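Local structure of 4-hydroxy-tetrahydrodipicolinate synthase (Methanocaldococcus jannaschii DSM 2661, 2YXG) at residues K16-E24 with E54-V65; N141-E152 with Q169-I179. The protein probably catalyses the condensation of pyruvate with aspartate beta-semialdehyde to 4-hydroxy-tetrahydrodipicolinate, a step of lysine biosynthesis, through a Schiff base. All blocks are in the same frame, centred on the assembly; numbering follows the deposited sequence.

Interaction 1: residues K16-E24 with E54-V65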
loop_
_atom_site.group_PDB
_atom_site.type_symbol
_atom_site.label_atom_id
_atom_site.label_comp_id
_atom_site.label_asym_id
_atom_site.label_seq_id
_atom_site.Cartn_x
_atom_site.Cartn_y
_atom_site.Cartn_z
ATOM N N LYS A 16 -29.860 21.725 -12.512
ATOM C CA LYS A 16 -29.084 22.129 -11.349
ATOM C C LYS A 16 -29.868 21.831 -10.044
ATOM O O LYS A 16 -29.461 22.244 -8.957
ATOM C CB LYS A 16 -28.639 23.633 -11.463
ATOM C CG LYS A 16 -27.388 23.995 -12.387
ATOM C CD LYS A 16 -27.324 23.284 -13.774
ATOM C CE LYS A 16 -28.361 23.860 -14.813
ATOM N NZ LYS A 16 -28.526 23.076 -16.132
ATOM N N GLU A 17 -30.993 21.126 -10.167
ATOM C CA GLU A 17 -31.813 20.791 -9.011
ATOM C C GLU A 17 -32.095 19.291 -8.893
ATOM O O GLU A 17 -32.160 18.581 -9.899
ATOM C CB GLU A 17 -33.136 21.600 -9.019
ATOM C CG GLU A 17 -32.983 23.132 -9.000
ATOM C CD GLU A 17 -32.104 23.714 -7.833
ATOM O OE1 GLU A 17 -31.881 23.071 -6.787
ATOM O OE2 GLU A 17 -31.632 24.864 -7.959
ATOM N N VAL A 18 -32.270 18.823 -7.664
ATOM C CA VAL A 18 -32.665 17.447 -7.419
ATOM C C VAL A 18 -33.897 17.188 -8.269
ATOM O O VAL A 18 -34.794 18.024 -8.317
ATOM C CB VAL A 18 -32.987 17.148 -5.943
ATOM C CG1 VAL A 18 -33.717 15.819 -5.803
ATOM C CG2 VAL A 18 -31.693 17.196 -5.081
ATOM N N ASP A 19 -33.902 16.051 -8.980
ATOM C CA ASP A 19 -35.015 15.688 -9.838
ATOM C C ASP A 19 -35.942 14.699 -9.117
ATOM O O ASP A 19 -35.722 13.462 -9.141
ATOM C CB ASP A 19 -34.452 15.127 -11.138
ATOM C CG ASP A 19 -35.517 14.560 -12.046
ATOM O OD1 ASP A 19 -36.737 14.730 -11.773
ATOM O OD2 ASP A 19 -35.109 13.904 -13.025
ATOM N N PHE A 20 -36.988 15.254 -8.476
ATOM C CA PHE A 20 -37.840 14.466 -7.550
ATOM C C PHE A 20 -38.706 13.447 -8.272
ATOM O O PHE A 20 -38.888 12.313 -7.801
ATOM C CB PHE A 20 -38.676 15.371 -6.647
ATOM C CG PHE A 20 -37.854 16.136 -5.643
ATOM C CD1 PHE A 20 -37.365 15.511 -4.529
ATOM C CD2 PHE A 20 -37.539 17.483 -5.861
ATOM C CE1 PHE A 20 -36.596 16.199 -3.630
ATOM C CE2 PHE A 20 -36.770 18.180 -4.961
ATOM C CZ PHE A 20 -36.307 17.528 -3.830
ATOM N N ASP A 21 -39.210 13.845 -9.431
ATOM C CA ASP A 21 -39.977 12.938 -10.263
ATOM C C ASP A 21 -39.080 11.786 -10.750
ATOM O O ASP A 21 -39.487 10.606 -10.752
ATOM C CB ASP A 21 -40.633 13.708 -11.433
ATOM C CG ASP A 21 -41.599 14.851 -10.941
ATOM O OD1 ASP A 21 -42.213 14.725 -9.851
ATOM O OD2 ASP A 21 -41.740 15.899 -11.631
ATOM N N GLY A 22 -37.848 12.119 -11.120
ATOM C CA GLY A 22 -36.937 11.091 -11.606
ATOM C C GLY A 22 -36.607 10.130 -10.500
ATOM O O GLY A 22 -36.595 8.907 -10.707
ATOM N N LEU A 23 -36.387 10.709 -9.316
ATOM C CA LEU A 23 -36.147 9.980 -8.089
ATOM C C LEU A 23 -37.278 8.974 -7.775
ATOM O O LEU A 23 -37.034 7.783 -7.534
ATOM C CB LEU A 23 -35.913 10.967 -6.934
ATOM C CG LEU A 23 -35.476 10.488 -5.550
ATOM C CD1 LEU A 23 -34.030 9.894 -5.566
ATOM C CD2 LEU A 23 -35.529 11.645 -4.598
ATOM N N GLU A 24 -38.517 9.443 -7.826
ATOM C CA GLU A 24 -39.689 8.580 -7.624
ATOM C C GLU A 24 -39.728 7.388 -8.573
ATOM O O GLU A 24 -39.919 6.231 -8.156
ATOM C CB GLU A 24 -40.961 9.402 -7.847
ATOM C CG GLU A 24 -42.245 8.643 -7.572
ATOM C CD GLU A 24 -43.454 9.579 -7.449
ATOM O OE1 GLU A 24 -43.465 10.665 -8.097
ATOM O OE2 GLU A 24 -44.376 9.237 -6.698
ATOM N N GLU A 54 -31.165 19.847 0.712
ATOM C CA GLU A 54 -31.350 18.795 -0.293
ATOM C C GLU A 54 -31.296 17.366 0.319
ATOM O O GLU A 54 -32.143 16.525 0.039
ATOM C CB GLU A 54 -30.349 18.956 -1.436
ATOM C CG GLU A 54 -30.587 20.160 -2.312
ATOM C CD GLU A 54 -29.456 20.368 -3.316
ATOM O OE1 GLU A 54 -28.272 20.167 -2.934
ATOM O OE2 GLU A 54 -29.754 20.732 -4.476
ATOM N N HIS A 55 -30.297 17.130 1.166
ATOM C CA HIS A 55 -30.158 15.901 1.901
ATOM C C HIS A 55 -31.490 15.593 2.608
ATOM O O HIS A 55 -32.056 14.501 2.461
ATOM C CB HIS A 55 -28.993 16.064 2.881
ATOM C CG HIS A 55 -28.441 14.777 3.416
ATOM N ND1 HIS A 55 -29.209 13.859 4.103
ATOM C CD2 HIS A 55 -27.171 14.300 3.447
ATOM C CE1 HIS A 55 -28.443 12.859 4.510
ATOM N NE2 HIS A 55 -27.207 13.093 4.110
ATOM N N LYS A 56 -32.034 16.569 3.328
ATOM C CA LYS A 56 -33.233 16.302 4.112
ATOM C C LYS A 56 -34.368 15.987 3.177
ATOM O O LYS A 56 -35.069 15.001 3.388
ATOM C CB LYS A 56 -33.581 17.456 5.072
ATOM C CG LYS A 56 -32.436 17.823 6.031
ATOM C CD LYS A 56 -32.867 18.287 7.418
ATOM C CE LYS A 56 -32.558 19.729 7.706
ATOM N NZ LYS A 56 -32.310 19.989 9.195
ATOM N N LYS A 57 -34.533 16.797 2.133
ATOM C CA LYS A 57 -35.664 16.660 1.248
ATOM C C LYS A 57 -35.510 15.376 0.486
ATOM O O LYS A 57 -36.505 14.746 0.185
ATOM C CB LYS A 57 -35.744 17.809 0.237
ATOM C CG LYS A 57 -36.195 19.168 0.734
ATOM C CD LYS A 57 -37.673 19.137 1.129
ATOM C CE LYS A 57 -38.611 19.735 0.052
ATOM N NZ LYS A 57 -40.032 19.828 0.629
ATOM N N VAL A 58 -34.274 14.999 0.112
ATOM C CA VAL A 58 -34.130 13.699 -0.604
ATOM C C VAL A 58 -34.571 12.529 0.271
ATOM O O VAL A 58 -35.322 11.710 -0.197
ATOM C CB VAL A 58 -32.730 13.409 -1.203
ATOM C CG1 VAL A 58 -32.698 11.960 -1.735
ATOM C CG2 VAL A 58 -32.404 14.390 -2.327
ATOM N N ILE A 59 -34.107 12.441 1.514
ATOM C CA ILE A 59 -34.551 11.359 2.419
ATOM C C ILE A 59 -36.089 11.335 2.572
ATOM O O ILE A 59 -36.749 10.275 2.455
ATOM C CB ILE A 59 -33.817 11.405 3.795
ATOM C CG1 ILE A 59 -32.343 11.007 3.638
ATOM C CG2 ILE A 59 -34.471 10.423 4.806
ATOM C CD1 ILE A 59 -31.450 11.404 4.809
ATOM N N GLU A 60 -36.657 12.523 2.795
ATOM C CA GLU A 60 -38.101 12.753 2.893
ATOM C C GLU A 60 -38.801 12.198 1.662
ATOM O O GLU A 60 -39.778 11.450 1.781
ATOM C CB GLU A 60 -38.351 14.265 2.995
ATOM C CG GLU A 60 -39.561 14.655 3.869
ATOM C CD GLU A 60 -40.304 15.912 3.381
ATOM O OE1 GLU A 60 -40.094 16.363 2.213
ATOM O OE2 GLU A 60 -41.112 16.451 4.167
ATOM N N LYS A 61 -38.298 12.538 0.465
ATOM C CA LYS A 61 -38.955 12.047 -0.749
ATOM C C LYS A 61 -38.902 10.502 -0.801
ATOM O O LYS A 61 -39.905 9.813 -1.120
ATOM C CB LYS A 61 -38.370 12.698 -1.988
ATOM C CG LYS A 61 -38.986 12.198 -3.319
ATOM C CD LYS A 61 -40.311 12.969 -3.632
ATOM C CE LYS A 61 -41.140 12.262 -4.727
ATOM N NZ LYS A 61 -42.323 13.079 -5.134
ATOM N N VAL A 62 -37.756 9.948 -0.400
ATOM C CA VAL A 62 -37.596 8.485 -0.443
ATOM C C VAL A 62 -38.568 7.744 0.530
ATOM O O VAL A 62 -39.223 6.748 0.150
ATOM C CB VAL A 62 -36.118 8.076 -0.197
ATOM C CG1 VAL A 62 -35.978 6.553 -0.194
ATOM C CG2 VAL A 62 -35.245 8.665 -1.319
ATOM N N VAL A 63 -38.604 8.208 1.775
ATOM C CA VAL A 63 -39.556 7.664 2.781
ATOM C C VAL A 63 -40.991 7.679 2.233
ATOM O O VAL A 63 -41.652 6.640 2.247
ATOM C CB VAL A 63 -39.477 8.422 4.127
ATOM C CG1 VAL A 63 -40.674 8.081 5.061
ATOM C CG2 VAL A 63 -38.178 8.140 4.816
ATOM N N ASP A 64 -41.409 8.834 1.702
ATOM C CA ASP A 64 -42.788 9.077 1.239
ATOM C C ASP A 64 -43.142 8.167 0.035
ATOM O O ASP A 64 -44.224 7.545 -0.017
ATOM C CB ASP A 64 -42.993 10.586 0.876
ATOM C CG ASP A 64 -42.951 11.581 2.141
ATOM O OD1 ASP A 64 -42.762 11.191 3.334
ATOM O OD2 ASP A 64 -43.129 12.820 1.932
ATOM N N VAL A 65 -42.240 8.110 -0.953
ATOM C CA VAL A 65 -42.500 7.336 -2.130
ATOM C C VAL A 65 -42.483 5.878 -1.759
ATOM O O VAL A 65 -43.369 5.120 -2.154
ATOM C CB VAL A 65 -41.427 7.556 -3.221
ATOM C CG1 VAL A 65 -41.561 6.442 -4.336
ATOM C CG2 VAL A 65 -41.493 8.991 -3.774
HETATM O O HOH W 1 -32.572 21.148 -5.330
HETATM O O HOH W 2 -42.686 13.366 -7.685
#
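V58 is gripped from two sides by the 16-24 segment: its CG2 meets V18, and its CG1 lies 4.0 Å from L23 CD2. That same L23 methyl reaches the aliphatic part of K61, with CD2 3.7 Å from K61 CG, the side chains running past each other in opposite directions. The F20 ring closes the layer on its outer side. V18 CG1 sits 3.6 Å above the ring plane, over the centre, while K61 CG comes to the ring edge, 3.9 Å from F20 CD1; K57 CB adds a contact at F20 CZ. Here the first barrel helix, 20-32, packs on the second, 52-66, in the (beta/alpha)8 barrel; the helical pieces 20-24 and 54-65 run the same general way but cross at -41°. D19 is the N-cap of the first helix, its OD1 accepting from G22 N from above the carboxylate plane, and its OD2 pairs with K14.

K61 leaves its helix with CG opposite the backbone N and bends at chi2 (84°), which carries the chain past F20 and brings NZ toward E24. The salt bridge to E24 OE1 is long, but a water accepts from K61 NZ at 2.6 Å and donates to both E24 OE1 and D21 OD1. An alanine here would remove the chain beyond CB and would probably open a gap along the F20 edge, thin the packing on L23 CD2, and leave E24 without its long salt-bridge partner and the bridging water without its ammonium donor. Beside it, V65 CG2 packs on E24 CG. At the other end, E17 OE1 and E54 OE2 approach to 3.9 Å, their carboxylate planes 65° apart; a second water donates to both oxygens, and R265 forms a salt bridge with E54 OE1, probably easing the repulsion.

Interaction 2: residues N141-E152 with Q169-I179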
loop_
_atom_site.group_PDB
_atom_site.type_symbol
_atom_site.label_atom_id
_atom_site.label_comp_id
_atom_site.label_asym_id
_atom_site.label_seq_id
_atom_site.Cartn_x
_atom_site.Cartn_y
_atom_site.Cartn_z
ATOM N N ASN A 141 -9.642 2.295 8.773
ATOM C CA ASN A 141 -10.263 0.996 8.783
ATOM C C ASN A 141 -10.906 0.747 10.143
ATOM O O ASN A 141 -10.221 0.760 11.155
ATOM C CB ASN A 141 -9.242 -0.105 8.458
ATOM C CG ASN A 141 -9.902 -1.522 8.393
ATOM O OD1 ASN A 141 -10.944 -1.695 7.742
ATOM N ND2 ASN A 141 -9.322 -2.517 9.122
ATOM N N LEU A 142 -12.209 0.557 10.167
ATOM C CA LEU A 142 -12.897 0.180 11.395
ATOM C C LEU A 142 -12.633 -1.303 11.694
ATOM O O LEU A 142 -13.063 -2.179 10.950
ATOM C CB LEU A 142 -14.394 0.381 11.232
ATOM C CG LEU A 142 -15.344 -0.035 12.384
ATOM C CD1 LEU A 142 -15.132 0.846 13.685
ATOM C CD2 LEU A 142 -16.730 0.064 11.903
ATOM N N GLU A 143 -11.945 -1.574 12.787
ATOM C CA GLU A 143 -11.483 -2.914 13.097
ATOM C C GLU A 143 -12.597 -3.728 13.692
ATOM O O GLU A 143 -13.432 -3.169 14.413
ATOM C CB GLU A 143 -10.302 -2.862 14.063
ATOM C CG GLU A 143 -9.136 -2.243 13.355
ATOM C CD GLU A 143 -7.914 -1.993 14.242
ATOM O OE1 GLU A 143 -7.857 -2.482 15.393
ATOM O OE2 GLU A 143 -6.989 -1.325 13.765
ATOM N N PRO A 144 -12.593 -5.062 13.413
ATOM C CA PRO A 144 -13.620 -5.939 14.007
ATOM C C PRO A 144 -13.649 -5.854 15.558
ATOM O O PRO A 144 -14.734 -5.933 16.146
ATOM C CB PRO A 144 -13.265 -7.352 13.461
ATOM C CG PRO A 144 -12.452 -7.057 12.154
ATOM C CD PRO A 144 -11.653 -5.792 12.532
ATOM N N LYS A 145 -12.514 -5.595 16.224
ATOM C CA LYS A 145 -12.561 -5.466 17.693
ATOM C C LYS A 145 -13.413 -4.285 18.116
ATOM O O LYS A 145 -14.096 -4.361 19.129
ATOM C CB LYS A 145 -11.165 -5.378 18.357
ATOM C CG LYS A 145 -10.347 -4.077 18.065
ATOM C CD LYS A 145 -9.004 -4.097 18.895
ATOM C CE LYS A 145 -8.098 -2.856 18.610
ATOM N NZ LYS A 145 -6.711 -2.896 19.269
ATOM N N THR A 146 -13.346 -3.206 17.329
ATOM C CA THR A 146 -14.074 -1.999 17.573
ATOM C C THR A 146 -15.541 -2.194 17.281
ATOM O O THR A 146 -16.362 -1.804 18.086
ATOM C CB THR A 146 -13.490 -0.806 16.825
ATOM O OG1 THR A 146 -12.085 -0.745 17.095
ATOM C CG2 THR A 146 -14.141 0.509 17.268
ATOM N N VAL A 147 -15.882 -2.818 16.152
ATOM C CA VAL A 147 -17.269 -3.224 15.911
ATOM C C VAL A 147 -17.879 -4.077 17.038
ATOM O O VAL A 147 -19.060 -3.897 17.386
ATOM C CB VAL A 147 -17.413 -3.989 14.619
ATOM C CG1 VAL A 147 -18.859 -4.479 14.440
ATOM C CG2 VAL A 147 -16.907 -3.135 13.423
ATOM N N LYS A 148 -17.100 -5.030 17.569
ATOM C CA LYS A 148 -17.571 -5.941 18.620
ATOM C C LYS A 148 -17.942 -5.192 19.916
ATOM O O LYS A 148 -19.018 -5.432 20.470
ATOM C CB LYS A 148 -16.561 -7.066 18.848
ATOM C CG LYS A 148 -16.897 -8.073 20.016
ATOM C CD LYS A 148 -15.733 -9.057 20.112
ATOM C CE LYS A 148 -16.118 -10.338 20.879
ATOM N NZ LYS A 148 -16.092 -10.089 22.338
ATOM N N LEU A 149 -17.083 -4.251 20.357
ATOM C CA LEU A 149 -17.404 -3.327 21.491
ATOM C C LEU A 149 -18.676 -2.540 21.245
ATOM O O LEU A 149 -19.567 -2.518 22.094
ATOM C CB LEU A 149 -16.245 -2.359 21.809
ATOM C CG LEU A 149 -14.933 -3.058 22.224
ATOM C CD1 LEU A 149 -13.740 -2.088 22.249
ATOM C CD2 LEU A 149 -15.053 -3.859 23.554
ATOM N N LEU A 150 -18.779 -1.922 20.070
ATOM C CA LEU A 150 -20.033 -1.224 19.677
ATOM C C LEU A 150 -21.309 -2.052 19.847
ATOM O O LEU A 150 -22.279 -1.618 20.500
ATOM C CB LEU A 150 -19.954 -0.706 18.242
ATOM C CG LEU A 150 -19.034 0.525 18.180
ATOM C CD1 LEU A 150 -18.610 0.911 16.710
ATOM C CD2 LEU A 150 -19.702 1.650 18.903
ATOM N N ALA A 151 -21.292 -3.238 19.241
ATOM C CA ALA A 151 -22.438 -4.124 19.251
ATOM C C ALA A 151 -22.693 -4.630 20.668
ATOM O O ALA A 151 -23.849 -4.724 21.084
ATOM C CB ALA A 151 -22.224 -5.299 18.300
ATOM N N GLU A 152 -21.636 -4.954 21.414
ATOM C CA GLU A 152 -21.809 -5.341 22.824
ATOM C C GLU A 152 -22.472 -4.260 23.659
ATOM O O GLU A 152 -23.245 -4.595 24.556
ATOM C CB GLU A 152 -20.506 -5.832 23.478
ATOM C CG GLU A 152 -20.055 -7.216 22.931
ATOM C CD GLU A 152 -18.639 -7.658 23.360
ATOM O OE1 GLU A 152 -17.769 -6.798 23.727
ATOM O OE2 GLU A 152 -18.406 -8.920 23.307
ATOM N N GLN A 169 -11.138 -9.835 7.048
ATOM C CA GLN A 169 -11.871 -8.932 7.919
ATOM C C GLN A 169 -13.355 -9.342 8.003
ATOM O O GLN A 169 -13.962 -9.243 9.072
ATOM C CB GLN A 169 -11.712 -7.450 7.575
ATOM C CG GLN A 169 -12.533 -6.557 8.509
ATOM C CD GLN A 169 -12.005 -5.162 8.599
ATOM O OE1 GLN A 169 -12.714 -4.183 8.290
ATOM N NE2 GLN A 169 -10.765 -5.032 9.056
ATOM N N VAL A 170 -13.915 -9.796 6.888
ATOM C CA VAL A 170 -15.264 -10.301 6.877
ATOM C C VAL A 170 -15.387 -11.588 7.738
ATOM O O VAL A 170 -16.373 -11.755 8.480
ATOM C CB VAL A 170 -15.843 -10.483 5.418
ATOM C CG1 VAL A 170 -17.050 -11.455 5.400
ATOM C CG2 VAL A 170 -16.189 -9.093 4.763
ATOM N N SER A 171 -14.392 -12.484 7.712
ATOM C CA SER A 171 -14.625 -13.626 8.558
ATOM C C SER A 171 -14.385 -13.358 10.013
ATOM O O SER A 171 -14.979 -13.999 10.840
ATOM C CB SER A 171 -14.077 -14.975 8.049
ATOM O OG SER A 171 -12.897 -14.863 7.384
ATOM N N GLU A 172 -13.554 -12.374 10.323
ATOM C CA GLU A 172 -13.395 -11.905 11.703
ATOM C C GLU A 172 -14.682 -11.317 12.238
ATOM O O GLU A 172 -15.027 -11.590 13.387
ATOM C CB GLU A 172 -12.220 -10.931 11.844
ATOM C CG GLU A 172 -10.912 -11.607 11.298
ATOM C CD GLU A 172 -9.747 -10.673 10.886
ATOM O OE1 GLU A 172 -9.775 -9.414 11.099
ATOM O OE2 GLU A 172 -8.771 -11.238 10.316
ATOM N N LEU A 173 -15.387 -10.534 11.425
ATOM C CA LEU A 173 -16.715 -10.040 11.790
ATOM C C LEU A 173 -17.727 -11.176 11.964
ATOM O O LEU A 173 -18.504 -11.173 12.934
ATOM C CB LEU A 173 -17.267 -9.010 10.795
ATOM C CG LEU A 173 -16.520 -7.651 10.711
ATOM C CD1 LEU A 173 -16.866 -6.913 9.442
ATOM C CD2 LEU A 173 -16.798 -6.773 11.934
ATOM N N ILE A 174 -17.737 -12.143 11.051
ATOM C CA ILE A 174 -18.752 -13.161 11.149
ATOM C C ILE A 174 -18.459 -13.965 12.411
ATOM O O ILE A 174 -19.360 -14.260 13.174
ATOM C CB ILE A 174 -18.839 -14.059 9.878
ATOM C CG1 ILE A 174 -19.231 -13.222 8.642
ATOM C CG2 ILE A 174 -19.852 -15.207 10.049
ATOM C CD1 ILE A 174 -20.626 -12.731 8.699
ATOM N N HIS A 175 -17.177 -14.266 12.617
ATOM C CA HIS A 175 -16.718 -15.091 13.715
ATOM C C HIS A 175 -16.981 -14.428 15.080
ATOM O O HIS A 175 -17.495 -15.116 15.944
ATOM C CB HIS A 175 -15.223 -15.415 13.539
ATOM C CG HIS A 175 -14.631 -16.258 14.637
ATOM N ND1 HIS A 175 -14.869 -17.621 14.758
ATOM C CD2 HIS A 175 -13.766 -15.940 15.628
ATOM C CE1 HIS A 175 -14.202 -18.092 15.792
ATOM N NE2 HIS A 175 -13.526 -17.094 16.340
ATOM N N ASP A 176 -16.670 -13.123 15.237
ATOM C CA ASP A 176 -16.583 -12.384 16.553
ATOM C C ASP A 176 -17.707 -11.399 16.883
ATOM O O ASP A 176 -18.171 -11.312 18.032
ATOM C CB ASP A 176 -15.311 -11.510 16.648
ATOM C CG ASP A 176 -14.030 -12.306 16.621
ATOM O OD1 ASP A 176 -14.047 -13.552 16.499
ATOM O OD2 ASP A 176 -12.949 -11.671 16.713
ATOM N N ALA A 177 -18.051 -10.590 15.884
ATOM C CA ALA A 177 -19.049 -9.482 15.897
ATOM C C ALA A 177 -20.449 -9.669 16.510
ATOM O O ALA A 177 -20.884 -8.852 17.360
ATOM C CB ALA A 177 -19.226 -9.009 14.496
ATOM N N LYS A 178 -21.157 -10.710 16.057
ATOM C CA LYS A 178 -22.593 -10.717 16.105
ATOM C C LYS A 178 -23.061 -9.335 15.632
ATOM O O LYS A 178 -23.588 -8.507 16.411
ATOM C CB LYS A 178 -23.142 -11.026 17.498
ATOM C CG LYS A 178 -22.394 -12.092 18.314
ATOM C CD LYS A 178 -22.383 -11.645 19.789
ATOM C CE LYS A 178 -21.662 -10.287 19.966
ATOM N NZ LYS A 178 -20.179 -10.411 19.934
ATOM N N ILE A 179 -22.761 -9.056 14.365
ATOM C CA ILE A 179 -23.508 -8.105 13.581
ATOM C C ILE A 179 -23.723 -8.825 12.271
ATOM O O ILE A 179 -22.964 -9.721 11.925
ATOM C CB ILE A 179 -22.729 -6.770 13.313
ATOM C CG1 ILE A 179 -21.231 -7.011 13.249
ATOM C CG2 ILE A 179 -22.991 -5.750 14.386
ATOM C CD1 ILE A 179 -20.740 -7.516 11.973
#
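N141 and Q169 point their amides at each other from opposite directions, the two planes only 18° apart. N141 lies with CG opposite its backbone N, which aims the amide at Q169, and its OD1 also accepts from N133 and N164. Beside this pair the P144 ring lies obliquely over the Q169 chain, with P144 CG 3.7 Å from Q169 CG, and the same CG touches E172 OE1. E172 OE2 forms a salt bridge with K239 of the second subunit.

Deeper in, L173 crosses V147 at about a right angle: the single methyl L173 CD2 reaches V147 CB at 3.9 Å and also lies against P144. I179 crosses V147 likewise from the far end, I179 CG1 being 3.7 Å from V147 CG1, and its CG2 meets the A151 methyl. V147 and I179 also touch V160 of strand 157-162, between the two helices in sequence. Helix 144-153 is the crossover helix between parallel strands 129-133 and 157-162 of the (beta/alpha)8 barrel. The helical pieces run the same way and cross at -31°.

K148 stretches over the C-terminal end of the second helix, K148 CE 3.6 Å from D176 O, and bends at chi4 (-79°) to bring NZ to E152 OE2, a 2.8 Å salt bridge made from the syn side but tilted out of the carboxylate plane. K178, just past the helix, curls back so that its NZ donates to D176 O at 2.9 Å, in the carbonyl plane, and weakly to A177 O. E152 OE2 stands 4.1 Å from K178 NZ, probably tempering the charge there.

Interaction 1 comes first along the chain and closes before interaction 2 begins. Their centres lie 34 Å apart, with nearest atoms about 18 Å from each other, on opposite sides of the chain's centre. Each joins two helices that neighbour one another around the same eight-stranded parallel barrel: helices 20-32 and 52-66 in the one, 144-153 and 168-177 in the other. Strands 37-40 and 157-162 lie in sequence between the respective helix pairs. Interaction 2 reaches the second subunit through E172, whereas no other chain of the tetramer touches interaction 1. Both belong to the helical layer outside the barrel; interaction 2 lies by strands 129-133 and 157-162, which carry the predicted catalytic residues Y132 and K161.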